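Local coordinates for geranylgeranyl pyrophosphate synthase (Geoglobus acetivorans, PDB 5JFQ), which catalyses the stepwise, magnesium-dependent addition of three isopentenyl diphosphate units to dimethylallyl diphosphate, giving geranylgeranyl diphosphate with some farnesyl diphosphate, at residues L15-I20 and I67-I71; I73-H77 and L179-S183. One frame throughout, in Å; residues are numbered along the deposited sequence.

Starting from the N terminus, helix 9-23 comes first, and contact 1 brings its residues 15-20 back against residues 67-71, closing a loop of 46 residues that holds helices 30-36, 38-42 and 47-58. Contact 2 opens only two residues further on: segment 73-77 meets 179-183 of helix 165-190, closing a longer loop through the small hairpin 92-93/96-97 and helices 99-103, 105-123 and 130-159. The two loops follow in series, neither crossing nor enclosing the other. Both contacts use helix 67-88, its beginning at the edge of the fold and its next turn in the interior. They touch where I20 packs on E74.

Contact 1: residues L15-I20 and I67-I71; sequences LVNEKI and IHAAI
L15 and I67 meet tip to tip, CD2 of L15 lying 3.7 Å from CD1 of I67, at one end of a largely aliphatic row. The next member is I71, whose CD1 lies against both V16 and I20, four residues apart on the helix. It is 3.9 Å from CG1 of V16 and 3.7 Å from CG1 of I20, and it also rests on the backbone O of V16, which is already engaged by the N of I20. The axes of segments 15-20 and 67-71 cross at 81°, 10.1 Å apart at closest approach; at that spacing long branched side chains such as leucine and isoleucine suit the task of meeting in the middle.

K19 combines an apolar stem with a charged end. Its CB packs 3.8 Å from CG1 of I71, and its CG lies across CG1 of I67. The chain bends at chi2 (-69°) and then runs extended toward H68, whose ring it approaches obliquely: NZ stands 3.7 Å from CE1 of H68. This is proximity rather than a bond, and the ammonium group also has a long, weak ion pair with E22. A lysine fits here since its methylenes lie on I67 and I71 while the amine ends beside H68, itself partly exposed.

The N-terminal helix 9-23 thus packs crosswise on the start of core helix 67-88. Helix 47-58 borders the same row, with L53 against L15 and V16, and P49 against V16. Helix 105-123 also adjoins segment 67-71: its I122 touches H68 and I71, and its L123 touches A69, which also meets I186 and L190 of helix 165-190.

Contact 2: residues I73-H77 and L179-S183; sequences IETVH and LIGIS
Segments 73-77 and 179-183 run nearly antiparallel, at 170°, with axes 10.7 Å apart, and their backbones come nearest at I73 and S183, where the CA atoms are 6.7 Å apart. Such antiparallel core helices belong to the all-helical trans-prenyl synthase fold of the FPP/GGPP synthase family. Helix 165-190 is kinked here: the N atoms of L179 and I180 make no bond to the turn before, just beyond K175 and T176, which by similarity bind dimethylallyl diphosphate.

I73 and L179 fill the space between the helices, sliding past each other in opposite directions. With CG held opposite the backbone N (chi1 -166°), L179 extends toward helix 67-88. Both its methyls touch CG1 of V76, each at 3.9 Å; CD1 goes on to CG2 of I73, 3.8 Å away, and CD2 to CB of H77, also at 3.8 Å. I73 reaches the other way, its CD1 lying 3.7 Å from CG2 of I182 and also against the backbone of S183. Trimming L179 to an alanine would probably open a gap between I73, V76 and H77 and take away the methyl that lies against the CB of H77.

S183 suits this buried position because its hydroxyl is satisfied within its own helix: OG donates to the O of L179, in the carbonyl plane, and that oxygen also accepts from the N of S183. OG can therefore lie against CG2 of I73 without leaving a polar group unmatched. H77, which by similarity binds isopentenyl diphosphate, lies beside R48, assigned the same role by similarity, so the contact borders the substrate site.

R48 of helix 47-58 also touches L179 and S183. Helix 130-159 supplies V143 and I147 to L179, C144 to V76 and L140 to I182, while A119 of helix 105-123 packs on V76.

Contact 1: residues L15-I20 and I67-I71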
# COMPACT_ATOMS: atom_id res chain seq x y z
N LEU B 15 20.93 7.40 14.24
CA LEU B 15 20.75 5.96 14.19
C LEU B 15 19.73 5.57 13.14
O LEU B 15 19.94 4.64 12.35
CB LEU B 15 20.30 5.45 15.56
CG LEU B 15 19.76 4.03 15.51
CD1 LEU B 15 20.83 3.07 15.00
CD2 LEU B 15 19.27 3.62 16.89
N VAL B 16 18.61 6.30 13.10
CA VAL B 16 17.50 5.99 12.21
C VAL B 16 17.93 6.08 10.75
O VAL B 16 17.56 5.23 9.94
CB VAL B 16 16.33 6.94 12.53
CG1 VAL B 16 15.34 7.05 11.36
CG2 VAL B 16 15.66 6.49 13.83
N ASN B 17 18.74 7.08 10.40
CA ASN B 17 19.19 7.19 9.01
C ASN B 17 20.20 6.11 8.66
O ASN B 17 20.31 5.73 7.49
CB ASN B 17 19.81 8.56 8.75
CG ASN B 17 18.85 9.65 8.96
OD1 ASN B 17 17.76 9.66 8.39
ND2 ASN B 17 19.21 10.59 9.81
N GLU B 18 20.98 5.66 9.64
CA GLU B 18 21.89 4.55 9.38
C GLU B 18 21.11 3.27 9.10
O GLU B 18 21.42 2.55 8.15
CB GLU B 18 22.84 4.39 10.57
CG GLU B 18 23.80 5.56 10.72
CD GLU B 18 24.58 5.55 12.03
OE1 GLU B 18 25.10 6.62 12.43
OE2 GLU B 18 24.67 4.46 12.66
N LYS B 19 20.07 3.01 9.89
CA LYS B 19 19.23 1.85 9.63
C LYS B 19 18.45 2.01 8.33
O LYS B 19 18.28 1.05 7.58
CB LYS B 19 18.28 1.63 10.81
CG LYS B 19 18.70 0.47 11.68
CD LYS B 19 18.54 -0.85 10.94
CE LYS B 19 19.03 -2.05 11.77
NZ LYS B 19 18.59 -3.38 11.21
N ILE B 20 17.96 3.21 8.04
CA ILE B 20 17.29 3.44 6.76
C ILE B 20 18.21 3.05 5.61
O ILE B 20 17.83 2.28 4.72
CB ILE B 20 16.83 4.90 6.64
CG1 ILE B 20 15.52 5.11 7.39
CG2 ILE B 20 16.66 5.27 5.18
CD1 ILE B 20 15.30 6.53 7.83
N ILE B 67 13.92 -0.66 16.62
CA ILE B 67 14.39 0.09 15.47
C ILE B 67 13.60 -0.28 14.22
O ILE B 67 13.30 0.59 13.38
CB ILE B 67 15.90 -0.11 15.29
CG1 ILE B 67 16.42 0.85 14.22
CG2 ILE B 67 16.23 -1.53 14.88
CD1 ILE B 67 16.56 2.28 14.71
N HIS B 68 13.22 -1.56 14.08
CA HIS B 68 12.50 -1.97 12.88
C HIS B 68 11.12 -1.30 12.81
O HIS B 68 10.73 -0.78 11.75
CB HIS B 68 12.39 -3.50 12.83
CG HIS B 68 13.71 -4.20 12.66
ND1 HIS B 68 14.24 -4.51 11.42
CD2 HIS B 68 14.60 -4.67 13.57
CE1 HIS B 68 15.40 -5.12 11.58
NE2 HIS B 68 15.64 -5.22 12.87
N ALA B 69 10.40 -1.26 13.93
CA ALA B 69 9.18 -0.48 14.00
C ALA B 69 9.43 1.01 13.79
O ALA B 69 8.57 1.72 13.25
CB ALA B 69 8.50 -0.70 15.34
N ALA B 70 10.58 1.52 14.21
CA ALA B 70 10.87 2.91 13.92
C ALA B 70 11.07 3.11 12.42
O ALA B 70 10.48 4.02 11.82
CB ALA B 70 12.10 3.38 14.70
N ILE B 71 11.87 2.25 11.80
CA ILE B 71 12.05 2.37 10.36
C ILE B 71 10.73 2.11 9.64
O ILE B 71 10.43 2.77 8.63
CB ILE B 71 13.17 1.43 9.90
CG1 ILE B 71 14.48 1.82 10.59
CG2 ILE B 71 13.35 1.45 8.38
CD1 ILE B 71 14.76 3.31 10.53

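Contact 2: residues I73-H77 and L179-S183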
# COMPACT_ATOMS: atom_id res chain seq x y z
N ILE B 73 7.56 2.72 10.55
CA ILE B 73 6.65 3.86 10.61
C ILE B 73 7.17 5.01 9.75
O ILE B 73 6.39 5.67 9.05
CB ILE B 73 6.44 4.25 12.07
CG1 ILE B 73 5.64 3.15 12.75
CG2 ILE B 73 5.77 5.62 12.17
CD1 ILE B 73 5.06 3.54 14.06
N GLU B 74 8.49 5.25 9.76
CA GLU B 74 9.03 6.29 8.88
C GLU B 74 8.78 5.94 7.43
O GLU B 74 8.51 6.82 6.60
CB GLU B 74 10.53 6.48 9.11
CG GLU B 74 11.16 7.55 8.21
CD GLU B 74 10.76 8.97 8.57
OE1 GLU B 74 10.07 9.16 9.58
OE2 GLU B 74 11.14 9.91 7.85
N THR B 75 8.85 4.65 7.10
CA THR B 75 8.57 4.20 5.75
C THR B 75 7.12 4.49 5.37
O THR B 75 6.84 4.99 4.28
CB THR B 75 8.90 2.72 5.64
OG1 THR B 75 10.19 2.49 6.22
CG2 THR B 75 8.92 2.25 4.19
N VAL B 76 6.18 4.19 6.28
CA VAL B 76 4.79 4.58 6.07
C VAL B 76 4.69 6.08 5.83
O VAL B 76 4.04 6.54 4.89
CB VAL B 76 3.90 4.16 7.25
CG1 VAL B 76 2.53 4.85 7.15
CG2 VAL B 76 3.74 2.65 7.28
N HIS B 77 5.36 6.85 6.66
CA HIS B 77 5.30 8.26 6.52
C HIS B 77 5.76 8.67 5.16
O HIS B 77 5.14 9.49 4.55
CB HIS B 77 6.09 8.97 7.60
CG HIS B 77 5.99 10.46 7.55
ND1 HIS B 77 4.79 11.13 7.62
CD2 HIS B 77 6.94 11.40 7.42
CE1 HIS B 77 5.01 12.42 7.54
NE2 HIS B 77 6.31 12.61 7.42
N LEU B 179 -0.60 8.10 13.03
CA LEU B 179 0.76 7.67 12.74
C LEU B 179 1.72 8.18 13.81
O LEU B 179 2.74 7.55 14.08
CB LEU B 179 1.23 8.11 11.36
CG LEU B 179 2.50 7.40 10.90
CD1 LEU B 179 2.26 5.91 10.87
CD2 LEU B 179 2.97 7.87 9.55
N ILE B 180 1.40 9.31 14.44
CA ILE B 180 2.24 9.74 15.54
C ILE B 180 1.89 8.99 16.81
O ILE B 180 2.77 8.69 17.61
CB ILE B 180 2.15 11.26 15.73
CG1 ILE B 180 2.46 11.95 14.40
CG2 ILE B 180 3.13 11.69 16.80
CD1 ILE B 180 2.52 13.47 14.46
N GLY B 181 0.61 8.65 16.99
CA GLY B 181 0.23 7.82 18.12
C GLY B 181 0.90 6.45 18.12
O GLY B 181 1.39 5.97 19.15
N ILE B 182 0.92 5.79 16.96
CA ILE B 182 1.47 4.44 16.93
C ILE B 182 2.99 4.48 17.01
O ILE B 182 3.60 3.52 17.50
CB ILE B 182 0.99 3.66 15.69
CG1 ILE B 182 1.52 2.23 15.75
CG2 ILE B 182 1.45 4.35 14.42
CD1 ILE B 182 0.81 1.27 14.87
N SER B 183 3.61 5.58 16.57
CA SER B 183 5.04 5.80 16.84
C SER B 183 5.36 5.56 18.31
O SER B 183 6.28 4.81 18.65
CB SER B 183 5.45 7.21 16.44
OG SER B 183 5.04 7.52 15.13